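Local coordinates for fibrinogen-binding protein (Staphylococcus aureus subsp. aureus, PDB 3T49) that probably inhibits host complement by acting on C3 convertases, as a secreted staphylococcal virulence factor of the SCIN family, at residues E7-L12 against A54-A59. Residues are numbered along the deposited sequence; the frame is centred on the assembly and turned at random.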
loop_
_atom_site.group_PDB
_atom_site.type_symbol
_atom_site.label_atom_id
_atom_site.label_comp_id
_atom_site.label_asym_id
_atom_site.label_seq_id
_atom_site.Cartn_x
_atom_site.Cartn_y
_atom_site.Cartn_z
ATOM N N GLU A 7 -3.995 0.114 -13.243
ATOM C CA GLU A 7 -3.472 1.463 -13.253
ATOM C C GLU A 7 -3.640 2.084 -11.870
ATOM O O GLU A 7 -2.719 2.734 -11.359
ATOM C CB GLU A 7 -4.217 2.322 -14.286
ATOM C CG GLU A 7 -3.721 3.768 -14.283
ATOM C CD GLU A 7 -4.361 4.638 -15.367
ATOM O OE1 GLU A 7 -5.241 4.142 -16.109
ATOM O OE2 GLU A 7 -3.975 5.824 -15.472
ATOM N N GLU A 8 -4.794 1.845 -11.265
ATOM C CA GLU A 8 -5.116 2.396 -9.940
ATOM C C GLU A 8 -4.109 1.839 -8.932
ATOM O O GLU A 8 -3.555 2.552 -8.080
ATOM C CB GLU A 8 -6.543 2.042 -9.511
ATOM C CG GLU A 8 -7.655 2.712 -10.340
ATOM C CD GLU A 8 -9.047 2.257 -9.911
ATOM O OE1 GLU A 8 -9.171 1.108 -9.420
ATOM O OE2 GLU A 8 -10.013 3.042 -10.065
ATOM N N LEU A 9 -3.795 0.562 -9.064
ATOM C CA LEU A 9 -2.884 -0.084 -8.127
ATOM C C LEU A 9 -1.466 0.423 -8.326
ATOM O O LEU A 9 -0.767 0.673 -7.348
ATOM C CB LEU A 9 -2.971 -1.590 -8.278
ATOM C CG LEU A 9 -2.105 -2.403 -7.341
ATOM C CD1 LEU A 9 -2.328 -2.049 -5.865
ATOM C CD2 LEU A 9 -2.345 -3.881 -7.595
ATOM N N ARG A 10 -1.002 0.610 -9.559
ATOM C CA ARG A 10 0.310 1.190 -9.778
ATOM C C ARG A 10 0.419 2.604 -9.166
ATOM O O ARG A 10 1.454 2.934 -8.577
ATOM C CB ARG A 10 0.640 1.176 -11.291
ATOM C CG ARG A 10 2.043 1.726 -11.671
ATOM C CD ARG A 10 3.210 1.215 -10.822
ATOM N NE ARG A 10 3.506 -0.210 -11.024
ATOM C CZ ARG A 10 4.497 -0.880 -10.442
ATOM N NH1 ARG A 10 5.298 -0.274 -9.573
ATOM N NH2 ARG A 10 4.681 -2.168 -10.698
ATOM N N THR A 11 -0.622 3.412 -9.316
ATOM C CA THR A 11 -0.629 4.753 -8.732
ATOM C C THR A 11 -0.431 4.656 -7.224
ATOM O O THR A 11 0.343 5.425 -6.640
ATOM C CB THR A 11 -1.905 5.487 -9.084
ATOM O OG1 THR A 11 -1.900 5.735 -10.509
ATOM C CG2 THR A 11 -2.017 6.820 -8.351
ATOM N N LEU A 12 -1.104 3.711 -6.574
ATOM C CA LEU A 12 -0.908 3.528 -5.126
ATOM C C LEU A 12 0.502 3.075 -4.822
ATOM O O LEU A 12 1.116 3.561 -3.855
ATOM C CB LEU A 12 -1.940 2.562 -4.541
ATOM C CG LEU A 12 -3.349 3.107 -4.487
ATOM C CD1 LEU A 12 -4.316 1.938 -4.335
ATOM C CD2 LEU A 12 -3.571 4.099 -3.384
ATOM N N ALA A 54 -7.295 -6.216 -6.413
ATOM C CA ALA A 54 -8.305 -5.511 -5.652
ATOM C C ALA A 54 -7.980 -5.518 -4.164
ATOM O O ALA A 54 -8.139 -4.489 -3.491
ATOM C CB ALA A 54 -9.690 -6.131 -5.923
ATOM N N ASP A 55 -7.523 -6.633 -3.650
ATOM C CA ASP A 55 -7.210 -6.776 -2.232
ATOM C C ASP A 55 -6.055 -5.842 -1.870
ATOM O O ASP A 55 -6.085 -5.192 -0.825
ATOM C CB ASP A 55 -6.864 -8.218 -1.921
ATOM C CG ASP A 55 -8.096 -9.121 -1.908
ATOM O OD1 ASP A 55 -9.217 -8.574 -1.868
ATOM O OD2 ASP A 55 -7.929 -10.356 -1.947
ATOM N N ALA A 56 -5.038 -5.775 -2.718
ATOM C CA ALA A 56 -3.883 -4.915 -2.452
ATOM C C ALA A 56 -4.269 -3.453 -2.534
ATOM O O ALA A 56 -3.772 -2.631 -1.758
ATOM C CB ALA A 56 -2.753 -5.215 -3.399
ATOM N N LYS A 57 -5.145 -3.089 -3.459
ATOM C CA LYS A 57 -5.614 -1.729 -3.564
ATOM C C LYS A 57 -6.304 -1.324 -2.278
ATOM O O LYS A 57 -6.009 -0.255 -1.714
ATOM C CB LYS A 57 -6.575 -1.554 -4.749
ATOM C CG LYS A 57 -7.104 -0.163 -4.857
ATOM C CD LYS A 57 -8.133 -0.033 -5.979
ATOM C CE LYS A 57 -9.435 -0.683 -5.591
ATOM N NZ LYS A 57 -10.484 -0.466 -6.628
ATOM N N VAL A 58 -7.219 -2.151 -1.777
ATOM C CA VAL A 58 -7.946 -1.831 -0.560
ATOM C C VAL A 58 -6.972 -1.742 0.619
ATOM O O VAL A 58 -7.090 -0.826 1.448
ATOM C CB VAL A 58 -9.057 -2.872 -0.306
ATOM C CG1 VAL A 58 -9.683 -2.700 1.068
ATOM C CG2 VAL A 58 -10.125 -2.772 -1.390
ATOM N N ALA A 59 -6.026 -2.648 0.698
ATOM C CA ALA A 59 -5.101 -2.658 1.830
ATOM C C ALA A 59 -4.209 -1.436 1.820
ATOM O O ALA A 59 -3.948 -0.826 2.864
ATOM C CB ALA A 59 -4.270 -3.904 1.830
#
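Lys57 bridges the seam between helix 5-13 and helix 50-72, whose local axes run in the same general direction, 39° apart and 9.6 Å at closest approach. Its CG stands anti to the backbone N (chi1 178°). CB lies at the margin of the apolar contact, 4.2 Å from Leu12 CD1; one atom farther out, CG packs tightly against the same methyl, Leu12 CD1, at 3.5 Å as the two side chains cross obliquely. CD passes 3.8 Å from Glu8 OE1; a turn about CG-CD (chi3 73°) then swings CE and NZ round, and NZ ends 3.5 Å from the same oxygen, Glu8 OE1. This is a salt bridge with only a weak hydrogen bond, made by the exposed Glu8, whose chain is extended beyond CG. Beneath it, Leu9 sends CD1 over the backbone of the facing helix, 3.8 Å from Lys57 N, and 4.0 Å from Ala56 CB. Leu9 and the small Ala56 both touch Ala41 of helix 28-47, which closes the buried side, while Tyr64 hydrogen-bonds the carbonyl O of Leu12. Apolar contact inside and a weak ion pair outside join the N-terminal helix to helices 28-47 and 50-72, consistent with the SCIN three-helix bundle.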